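Local coordinates for protein PbICP-C (Plasmodium berghei, PDB 3PNR) that probably inhibits papain-like cysteine peptidases of the parasite or its host, as a chagasin-type inhibitor domain of the falstatin family, at residues B[53-58]-B[151-156]; B[84-89]-B[166-171]; B[98-103]-B[159-164]. One frame throughout, in Å; residues are numbered along the deposited sequence.

Along the chain the segments come in the order 53-58, 84-89, 98-103, 151-156, 159-164 and 166-171: contact 1 interleaves with both others, and contact 3 lies between the segments of contact 2. Contacts 1 and 3, centres about 9 Å apart, touch where strand 146-155 runs beside strand 100-107 in one sheet of the beta sandwich. Contact 1 joins neighbouring strands within that sheet, while contact 3 crosses the interior to strand 159-168 of the other. Contact 2 lies at the far end of strand 159-168, about 21 Å from contact 3 and 23 Å from contact 1, centre to centre. There the sandwich probably presents a binding loop: residues 166-171 meet another protein chain.

Contact 1 (B[53-58]-B[151-156]); sequences EILCID and SVIKGH
Ile153 brings its CD1 methyl to within 3.5 Å of Ile57 CG1, and the same methyl lies 3.9 Å from Leu55 CD2. This is the tight part of the contact. Leu55 and Ile153 run side by side in the same direction, whereas Ile57 lies at a slant across Ile153. Ile153 CG1 stands beside its backbone N (chi1 -60°), which carries CD1 toward Ile57 of the neighbouring strand. Ser151 shares this buried face, and its hydroxyl is held by Thr103 O and the Tyr165 OH. Ile163 and Tyr165 of strand 159-168 cover the cluster.

Beneath the side chains the antiparallel backbones pair closely. Leu55 N to Ile153 O is 2.7 Å and Ile153 N to Leu55 O 2.8 Å, closing one hydrogen-bonded pair; Ile57 N to Ser151 O and Ser151 N to Ile57 O, each 2.9 Å, close the next.

The face bearing Ile54, Cys56, Val152 and Lys154 is looser and more open to solvent. Cys56 and Val152 form a non-hydrogen-bonded pair whose CA atoms are 5.2 Å apart, and their side chains do not touch. Ile54 CG1 rests 4.0 Å from Lys154 CB, but the rest of the lysine runs out extended and takes its ammonium group away from strand 54-62. On their outer edges the two strands bond to further neighbours, Cys56 to Lys29 and Leu31, Val152 to Thr103. A largely apolar face turned inward and a mixed one outward is the pattern of a beta-sandwich sheet, here consistent with the immunoglobulin-like fold of chagasin-type inhibitors.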
loop_
_atom_site.group_PDB
_atom_site.type_symbol
_atom_site.label_atom_id
_atom_site.label_comp_id
_atom_site.label_asym_id
_atom_site.label_seq_id
_atom_site.Cartn_x
_atom_site.Cartn_y
_atom_site.Cartn_z
ATOM N N GLU B 53 -25.785 -26.900 5.009
ATOM C CA GLU B 53 -24.884 -26.322 6.006
ATOM C C GLU B 53 -24.016 -25.220 5.392
ATOM O O GLU B 53 -23.488 -25.376 4.287
ATOM C CB GLU B 53 -24.004 -27.418 6.616
ATOM C CG GLU B 53 -23.169 -26.976 7.811
ATOM C CD GLU B 53 -22.285 -28.093 8.345
ATOM O OE1 GLU B 53 -22.057 -29.077 7.609
ATOM O OE2 GLU B 53 -21.820 -27.987 9.502
ATOM N N ILE B 54 -23.875 -24.105 6.106
ATOM C CA ILE B 54 -23.119 -22.958 5.600
ATOM C C ILE B 54 -21.698 -22.869 6.163
ATOM O O ILE B 54 -21.490 -22.933 7.378
ATOM C CB ILE B 54 -23.864 -21.628 5.836
ATOM C CG1 ILE B 54 -24.631 -21.230 4.570
ATOM C CG2 ILE B 54 -22.885 -20.533 6.222
ATOM C CD1 ILE B 54 -25.447 -19.954 4.702
ATOM N N LEU B 55 -20.727 -22.715 5.263
ATOM C CA LEU B 55 -19.312 -22.717 5.626
ATOM C C LEU B 55 -18.663 -21.339 5.466
ATOM O O LEU B 55 -18.721 -20.731 4.391
ATOM C CB LEU B 55 -18.559 -23.758 4.799
ATOM C CG LEU B 55 -17.032 -23.777 4.895
ATOM C CD1 LEU B 55 -16.571 -23.996 6.333
ATOM C CD2 LEU B 55 -16.457 -24.838 3.958
ATOM N N CYS B 56 -18.047 -20.857 6.544
ATOM C CA CYS B 56 -17.416 -19.539 6.560
ATOM C C CYS B 56 -15.909 -19.650 6.338
ATOM O O CYS B 56 -15.195 -20.245 7.149
ATOM C CB CYS B 56 -17.684 -18.816 7.887
ATOM S SG CYS B 56 -19.432 -18.610 8.347
ATOM N N ILE B 57 -15.432 -19.082 5.235
ATOM C CA ILE B 57 -13.997 -19.004 4.987
ATOM C C ILE B 57 -13.464 -17.627 5.389
ATOM O O ILE B 57 -13.846 -16.602 4.813
ATOM C CB ILE B 57 -13.652 -19.303 3.518
ATOM C CG1 ILE B 57 -14.269 -20.635 3.087
ATOM C CG2 ILE B 57 -12.151 -19.361 3.332
ATOM C CD1 ILE B 57 -13.565 -21.857 3.656
ATOM N N ASP B 58 -12.603 -17.616 6.404
ATOM C CA ASP B 58 -11.978 -16.385 6.886
ATOM C C ASP B 58 -10.574 -16.240 6.295
ATOM O O ASP B 58 -9.655 -17.002 6.630
ATOM C CB ASP B 58 -11.907 -16.373 8.414
ATOM C CG ASP B 58 -13.240 -16.038 9.061
ATOM O OD1 ASP B 58 -14.261 -15.962 8.339
ATOM O OD2 ASP B 58 -13.260 -15.844 10.296
ATOM N N SER B 151 -15.274 -15.202 2.748
ATOM C CA SER B 151 -16.051 -15.873 1.696
ATOM C C SER B 151 -17.072 -16.873 2.264
ATOM O O SER B 151 -16.870 -17.458 3.335
ATOM C CB SER B 151 -15.142 -16.559 0.667
ATOM O OG SER B 151 -15.881 -17.023 -0.460
ATOM N N VAL B 152 -18.164 -17.066 1.525
ATOM C CA VAL B 152 -19.282 -17.887 1.976
ATOM C C VAL B 152 -19.510 -19.117 1.094
ATOM O O VAL B 152 -19.695 -18.996 -0.124
ATOM C CB VAL B 152 -20.576 -17.058 2.008
ATOM C CG1 VAL B 152 -21.741 -17.911 2.475
ATOM C CG2 VAL B 152 -20.392 -15.847 2.903
ATOM N N ILE B 153 -19.504 -20.298 1.711
ATOM C CA ILE B 153 -19.732 -21.543 0.973
ATOM C C ILE B 153 -21.010 -22.262 1.413
ATOM O O ILE B 153 -21.211 -22.521 2.601
ATOM C CB ILE B 153 -18.534 -22.510 1.098
ATOM C CG1 ILE B 153 -17.262 -21.865 0.539
ATOM C CG2 ILE B 153 -18.830 -23.822 0.374
ATOM C CD1 ILE B 153 -15.994 -22.653 0.815
ATOM N N LYS B 154 -21.867 -22.588 0.447
ATOM C CA LYS B 154 -23.126 -23.280 0.734
ATOM C C LYS B 154 -23.423 -24.401 -0.266
ATOM O O LYS B 154 -23.520 -24.166 -1.475
ATOM C CB LYS B 154 -24.288 -22.284 0.777
ATOM C CG LYS B 154 -25.663 -22.917 0.901
ATOM C CD LYS B 154 -26.738 -21.842 0.962
ATOM C CE LYS B 154 -28.094 -22.376 0.534
ATOM N NZ LYS B 154 -29.100 -21.280 0.435
ATOM N N GLY B 155 -23.566 -25.617 0.254
ATOM C CA GLY B 155 -23.879 -26.776 -0.562
ATOM C C GLY B 155 -25.367 -26.917 -0.828
ATOM O O GLY B 155 -26.200 -26.564 0.010
ATOM N N HIS B 156 -25.700 -27.430 -2.007
ATOM C CA HIS B 156 -27.091 -27.628 -2.398
ATOM C C HIS B 156 -27.337 -29.066 -2.846
ATOM O O HIS B 156 -28.478 -29.489 -3.033
ATOM C CB HIS B 156 -27.465 -26.668 -3.527
ATOM C CG HIS B 156 -27.381 -25.224 -3.148
ATOM N ND1 HIS B 156 -26.917 -24.255 -4.011
ATOM C CD2 HIS B 156 -27.701 -24.584 -1.999
ATOM C CE1 HIS B 156 -26.961 -23.078 -3.413
ATOM N NE2 HIS B 156 -27.432 -23.251 -2.190
#

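Contact 2 (B[84-89]-B[166-171])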
loop_
_atom_site.group_PDB
_atom_site.type_symbol
_atom_site.label_atom_id
_atom_site.label_comp_id
_atom_site.label_asym_id
_atom_site.label_seq_id
_atom_site.Cartn_x
_atom_site.Cartn_y
_atom_site.Cartn_z
ATOM N N GLU B 84 0.288 -17.371 -13.820
ATOM C CA GLU B 84 0.468 -16.737 -15.115
ATOM C C GLU B 84 -0.897 -16.385 -15.720
ATOM O O GLU B 84 -1.033 -15.387 -16.431
ATOM C CB GLU B 84 1.207 -17.686 -16.058
ATOM C CG GLU B 84 2.135 -17.001 -17.044
ATOM C CD GLU B 84 3.582 -16.995 -16.575
ATOM O OE1 GLU B 84 3.910 -17.764 -15.642
ATOM O OE2 GLU B 84 4.393 -16.230 -17.143
ATOM N N ASN B 85 -1.907 -17.203 -15.422
ATOM C CA ASN B 85 -3.211 -17.082 -16.070
ATOM C C ASN B 85 -4.307 -16.447 -15.228
ATOM O O ASN B 85 -5.473 -16.430 -15.640
ATOM C CB ASN B 85 -3.695 -18.448 -16.555
ATOM C CG ASN B 85 -2.863 -18.983 -17.697
ATOM O OD1 ASN B 85 -2.352 -18.220 -18.521
ATOM N ND2 ASN B 85 -2.720 -20.307 -17.755
ATOM N N PHE B 86 -3.947 -15.941 -14.050
ATOM C CA PHE B 86 -4.914 -15.233 -13.222
ATOM C C PHE B 86 -5.348 -13.938 -13.900
ATOM O O PHE B 86 -4.593 -13.354 -14.684
ATOM C CB PHE B 86 -4.343 -14.895 -11.843
ATOM C CG PHE B 86 -4.027 -16.091 -10.993
ATOM C CD1 PHE B 86 -4.415 -17.363 -11.380
ATOM C CD2 PHE B 86 -3.366 -15.935 -9.780
ATOM C CE1 PHE B 86 -4.128 -18.462 -10.589
ATOM C CE2 PHE B 86 -3.078 -17.031 -8.979
ATOM C CZ PHE B 86 -3.463 -18.299 -9.388
ATOM N N PRO B 87 -6.563 -13.476 -13.575
ATOM C CA PRO B 87 -7.138 -12.215 -14.063
ATOM C C PRO B 87 -6.311 -10.991 -13.652
ATOM O O PRO B 87 -5.983 -10.825 -12.472
ATOM C CB PRO B 87 -8.507 -12.158 -13.369
ATOM C CG PRO B 87 -8.759 -13.523 -12.831
ATOM C CD PRO B 87 -7.434 -14.149 -12.595
ATOM N N THR B 88 -5.987 -10.136 -14.618
ATOM C CA THR B 88 -5.293 -8.883 -14.325
ATOM C C THR B 88 -6.299 -7.820 -13.907
ATOM O O THR B 88 -5.927 -6.733 -13.460
ATOM C CB THR B 88 -4.502 -8.369 -15.540
ATOM O OG1 THR B 88 -5.373 -8.265 -16.673
ATOM C CG2 THR B 88 -3.360 -9.307 -15.880
ATOM N N LYS B 89 -7.576 -8.149 -14.050
ATOM C CA LYS B 89 -8.653 -7.206 -13.773
ATOM C C LYS B 89 -9.600 -7.690 -12.678
ATOM O O LYS B 89 -9.482 -8.811 -12.172
ATOM C CB LYS B 89 -9.438 -6.902 -15.054
ATOM C CG LYS B 89 -8.571 -6.315 -16.159
ATOM C CD LYS B 89 -9.368 -6.020 -17.419
ATOM C CE LYS B 89 -8.467 -5.436 -18.505
ATOM N NZ LYS B 89 -9.209 -5.108 -19.755
ATOM N N SER B 166 -7.139 -17.285 -4.198
ATOM C CA SER B 166 -5.745 -16.887 -4.218
ATOM C C SER B 166 -5.551 -15.453 -3.785
ATOM O O SER B 166 -6.376 -14.584 -4.064
ATOM C CB SER B 166 -5.119 -17.126 -5.589
ATOM O OG SER B 166 -3.726 -17.367 -5.454
ATOM N N TYR B 167 -4.445 -15.241 -3.080
ATOM C CA TYR B 167 -3.981 -13.937 -2.644
ATOM C C TYR B 167 -2.842 -13.604 -3.585
ATOM O O TYR B 167 -1.770 -14.212 -3.514
ATOM C CB TYR B 167 -3.461 -14.065 -1.213
ATOM C CG TYR B 167 -3.279 -12.774 -0.439
ATOM C CD1 TYR B 167 -4.332 -11.886 -0.266
ATOM C CD2 TYR B 167 -2.059 -12.468 0.161
ATOM C CE1 TYR B 167 -4.167 -10.713 0.461
ATOM C CE2 TYR B 167 -1.886 -11.309 0.888
ATOM C CZ TYR B 167 -2.942 -10.435 1.037
ATOM O OH TYR B 167 -2.769 -9.278 1.756
ATOM N N TYR B 168 -3.081 -12.663 -4.494
ATOM C CA TYR B 168 -2.078 -12.312 -5.492
ATOM C C TYR B 168 -2.167 -10.835 -5.874
ATOM O O TYR B 168 -3.097 -10.139 -5.472
ATOM C CB TYR B 168 -2.192 -13.223 -6.733
ATOM C CG TYR B 168 -3.369 -12.930 -7.635
ATOM C CD1 TYR B 168 -4.652 -13.369 -7.308
ATOM C CD2 TYR B 168 -3.205 -12.210 -8.813
ATOM C CE1 TYR B 168 -5.735 -13.094 -8.128
ATOM C CE2 TYR B 168 -4.286 -11.921 -9.641
ATOM C CZ TYR B 168 -5.549 -12.371 -9.297
ATOM O OH TYR B 168 -6.630 -12.100 -10.117
ATOM N N ARG B 169 -1.180 -10.364 -6.630
ATOM C CA ARG B 169 -1.221 -9.024 -7.204
ATOM C C ARG B 169 -1.636 -9.094 -8.675
ATOM O O ARG B 169 -0.982 -9.762 -9.481
ATOM C CB ARG B 169 0.148 -8.346 -7.100
ATOM C CG ARG B 169 0.670 -8.133 -5.695
ATOM C CD ARG B 169 2.027 -7.449 -5.740
ATOM N NE ARG B 169 2.318 -6.671 -4.537
ATOM C CZ ARG B 169 3.452 -5.999 -4.338
ATOM N NH1 ARG B 169 4.409 -6.011 -5.260
ATOM N NH2 ARG B 169 3.635 -5.316 -3.219
ATOM N N PRO B 170 -2.725 -8.400 -9.027
ATOM C CA PRO B 170 -3.260 -8.357 -10.394
ATOM C C PRO B 170 -2.245 -7.812 -11.388
ATOM O O PRO B 170 -2.247 -8.181 -12.564
ATOM C CB PRO B 170 -4.435 -7.388 -10.273
ATOM C CG PRO B 170 -4.838 -7.464 -8.830
ATOM C CD PRO B 170 -3.579 -7.683 -8.065
ATOM N N PHE B 171 -1.383 -6.927 -10.905
ATOM C CA PHE B 171 -0.400 -6.277 -11.750
ATOM C C PHE B 171 0.907 -7.056 -11.794
ATOM O O PHE B 171 1.838 -6.668 -12.507
ATOM C CB PHE B 171 -0.153 -4.847 -11.268
ATOM C CG PHE B 171 0.223 -4.742 -9.807
ATOM C CD1 PHE B 171 -0.753 -4.591 -8.838
ATOM C CD2 PHE B 171 1.557 -4.774 -9.412
ATOM C CE1 PHE B 171 -0.414 -4.485 -7.500
ATOM C CE2 PHE B 171 1.908 -4.660 -8.080
ATOM C CZ PHE B 171 0.918 -4.516 -7.119
#
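Phe86 presents the edge of its ring to the face of Tyr168, a T-shaped pair with centroids 4.9 Å apart and planes at 62°. CD2 is the atom that makes the approach, sitting over the middle of the tyrosine ring, 3.7 Å from Tyr168 CG. The methylene follows it onto the ring: Phe86 CB lies 4.0 Å from the Tyr168 centroid, over the face, in a CH-pi contact. Further along the phenylalanine, CE2 comes 3.6 Å from Ser166 OG, whose hydroxyl is hydrogen-bonded to Thr179 OG1.

Tyr168 can offer its face this way because its CG lies between backbone N and carbonyl carbon (chi1 74°), which lays the ring across toward the 84-89 loop. The phenol then reaches Pro87, where Tyr168 OH donates to the carbonyl O at 2.8 Å. The bond lies in the carbonyl plane on a lone pair, with a C=O...donor angle of 134°, and the acceptor sits at the edge of the tyrosine ring. The side chains of Pro87 and Tyr168 cross at about a right angle, with Pro87 CD near the hydroxyl.

Arg169-Pro170-Phe171 matches the Arg-Pro-aromatic motif of chagasin-type inhibitors, in a loop that binds the target enzyme in relatives. Outside the two segments, Arg169 makes a salt bridge to an acidic side chain of another protein chain, and Phe171 meets an aromatic ring of that chain edge-to-face.

From the same loop, Pro170 packs against Thr88 with its CB 3.6 Å from Thr88 O, while a CA-H...O contact runs from Thr88 CA to Pro170 O, also 3.6 Å. Phe86 and Pro87 also touch Leu72 of strand 68-75.

Contact 3 (B[98-103]-B[159-164])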
loop_
_atom_site.group_PDB
_atom_site.type_symbol
_atom_site.label_atom_id
_atom_site.label_comp_id
_atom_site.label_asym_id
_atom_site.label_seq_id
_atom_site.Cartn_x
_atom_site.Cartn_y
_atom_site.Cartn_z
ATOM N N GLU B 98 -26.735 -24.854 -9.332
ATOM C CA GLU B 98 -27.722 -25.735 -8.726
ATOM C C GLU B 98 -27.094 -26.548 -7.598
ATOM O O GLU B 98 -27.737 -26.820 -6.585
ATOM C CB GLU B 98 -28.329 -26.667 -9.778
ATOM C CG GLU B 98 -27.307 -27.514 -10.536
ATOM C CD GLU B 98 -27.953 -28.609 -11.374
ATOM O OE1 GLU B 98 -29.121 -28.440 -11.789
ATOM O OE2 GLU B 98 -27.289 -29.640 -11.620
ATOM N N GLU B 99 -25.829 -26.916 -7.775
ATOM C CA GLU B 99 -25.134 -27.784 -6.830
ATOM C C GLU B 99 -24.517 -27.028 -5.657
ATOM O O GLU B 99 -24.583 -27.481 -4.514
ATOM C CB GLU B 99 -24.044 -28.578 -7.550
ATOM C CG GLU B 99 -24.526 -29.312 -8.787
ATOM C CD GLU B 99 -23.394 -29.959 -9.554
ATOM O OE1 GLU B 99 -22.327 -29.322 -9.693
ATOM O OE2 GLU B 99 -23.569 -31.103 -10.022
ATOM N N ILE B 100 -23.913 -25.879 -5.943
ATOM C CA ILE B 100 -23.162 -25.145 -4.928
ATOM C C ILE B 100 -23.173 -23.639 -5.179
ATOM O O ILE B 100 -23.372 -23.187 -6.307
ATOM C CB ILE B 100 -21.695 -25.637 -4.872
ATOM C CG1 ILE B 100 -20.971 -25.079 -3.639
ATOM C CG2 ILE B 100 -20.964 -25.283 -6.170
ATOM C CD1 ILE B 100 -19.741 -25.890 -3.231
ATOM N N SER B 101 -22.961 -22.865 -4.120
ATOM C CA SER B 101 -22.820 -21.420 -4.264
ATOM C C SER B 101 -21.700 -20.866 -3.372
ATOM O O SER B 101 -21.656 -21.134 -2.162
ATOM C CB SER B 101 -24.145 -20.708 -3.978
ATOM O OG SER B 101 -24.366 -20.597 -2.585
ATOM N N VAL B 102 -20.790 -20.109 -3.985
ATOM C CA VAL B 102 -19.690 -19.482 -3.255
ATOM C C VAL B 102 -19.474 -18.018 -3.665
ATOM O O VAL B 102 -19.520 -17.665 -4.848
ATOM C CB VAL B 102 -18.372 -20.279 -3.387
ATOM C CG1 VAL B 102 -17.446 -19.947 -2.225
ATOM C CG2 VAL B 102 -18.650 -21.782 -3.431
ATOM N N THR B 103 -19.238 -17.170 -2.673
ATOM C CA THR B 103 -19.153 -15.731 -2.899
ATOM C C THR B 103 -17.715 -15.226 -2.992
ATOM O O THR B 103 -16.812 -15.787 -2.370
ATOM C CB THR B 103 -19.855 -14.978 -1.769
ATOM O OG1 THR B 103 -19.339 -15.434 -0.512
ATOM C CG2 THR B 103 -21.352 -15.232 -1.819
ATOM N N GLY B 159 -21.754 -34.084 -3.360
ATOM C CA GLY B 159 -20.693 -34.081 -4.352
ATOM C C GLY B 159 -19.327 -33.710 -3.804
ATOM O O GLY B 159 -19.154 -33.502 -2.601
ATOM N N LYS B 160 -18.347 -33.647 -4.700
ATOM C CA LYS B 160 -17.003 -33.188 -4.361
ATOM C C LYS B 160 -16.683 -31.929 -5.158
ATOM O O LYS B 160 -16.867 -31.891 -6.376
ATOM C CB LYS B 160 -15.962 -34.269 -4.651
ATOM C CG LYS B 160 -16.128 -35.529 -3.829
ATOM C CD LYS B 160 -16.121 -35.223 -2.341
ATOM C CE LYS B 160 -16.174 -36.504 -1.522
ATOM N NZ LYS B 160 -17.281 -37.406 -1.961
ATOM N N TYR B 161 -16.207 -30.899 -4.468
ATOM C CA TYR B 161 -15.978 -29.609 -5.106
ATOM C C TYR B 161 -14.608 -29.023 -4.767
ATOM O O TYR B 161 -14.210 -28.978 -3.600
ATOM C CB TYR B 161 -17.082 -28.624 -4.714
ATOM C CG TYR B 161 -18.485 -29.150 -4.940
ATOM C CD1 TYR B 161 -19.098 -29.038 -6.180
ATOM C CD2 TYR B 161 -19.195 -29.756 -3.911
ATOM C CE1 TYR B 161 -20.377 -29.513 -6.389
ATOM C CE2 TYR B 161 -20.479 -30.236 -4.112
ATOM C CZ TYR B 161 -21.061 -30.111 -5.354
ATOM O OH TYR B 161 -22.334 -30.587 -5.562
ATOM N N TYR B 162 -13.890 -28.589 -5.803
ATOM C CA TYR B 162 -12.630 -27.868 -5.638
ATOM C C TYR B 162 -12.882 -26.368 -5.734
ATOM O O TYR B 162 -13.139 -25.842 -6.823
ATOM C CB TYR B 162 -11.614 -28.284 -6.708
ATOM C CG TYR B 162 -11.012 -29.646 -6.485
ATOM C CD1 TYR B 162 -10.042 -29.844 -5.512
ATOM C CD2 TYR B 162 -11.412 -30.735 -7.247
ATOM C CE1 TYR B 162 -9.486 -31.086 -5.305
ATOM C CE2 TYR B 162 -10.864 -31.979 -7.046
ATOM C CZ TYR B 162 -9.900 -32.152 -6.073
ATOM O OH TYR B 162 -9.350 -33.398 -5.869
ATOM N N ILE B 163 -12.820 -25.692 -4.590
ATOM C CA ILE B 163 -12.984 -24.243 -4.530
ATOM C C ILE B 163 -11.621 -23.564 -4.444
ATOM O O ILE B 163 -10.826 -23.865 -3.549
ATOM C CB ILE B 163 -13.820 -23.835 -3.310
ATOM C CG1 ILE B 163 -15.079 -24.703 -3.229
ATOM C CG2 ILE B 163 -14.164 -22.357 -3.375
ATOM C CD1 ILE B 163 -16.089 -24.223 -2.219
ATOM N N VAL B 164 -11.344 -22.656 -5.373
ATOM C CA VAL B 164 -10.013 -22.049 -5.448
ATOM C C VAL B 164 -9.966 -20.562 -5.079
ATOM O O VAL B 164 -10.667 -19.731 -5.657
ATOM C CB VAL B 164 -9.372 -22.269 -6.823
ATOM C CG1 VAL B 164 -7.969 -21.697 -6.843
ATOM C CG2 VAL B 164 -9.349 -23.749 -7.154
#
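Tyr161 holds CG beside its backbone N and anti to the carbonyl carbon (chi1 -52°), while Ile100 swings CG1 to the side opposite its own N (chi1 -169°); together these torsions bring the isoleucine's CD1 over the tyrosine ring. The pairing spans the interior of a beta sandwich, between strand 100-107 of one sheet and strand 159-168 of the other. The short segments 100-102 and 159-164 run nearly parallel with axes 10.1 Å apart, so side chains alone bridge the gap and no hydrogen bond crosses it.

Ile100 and Tyr161 slide past each other in opposite directions. Ile100 CD1 lies 4.2 Å from the Tyr161 centroid in a CH-pi contact, displaced toward the rim, and 3.9 Å from Tyr161 CG. Two residues further on, Val102 and Ile163 reach across tip to tip, Val102 CG2 to Ile163 CD1 at 3.7 Å. Ile163 CD1 also meets Ile100 CD1 at 4.1 Å, which joins the two pairs into one apolar patch. Ile74 of strand 68-75 and Ile153 of strand 146-155 extend that patch.

At the end of the sandwich the contact turns polar. Tyr161 OH is hydrogen-bonded to Lys157 O, which fixes the far end of the ring, and Glu99 CB packs against the same hydroxyl. The side chains of Glu99 and Tyr161 cross at a slant, carboxylate and ring planes 75° apart. Glu99 OE1 forms a salt bridge with Lys76 NZ and lies in the plane of the tyrosine ring at its edge, 3.8 Å from Tyr161 CE1.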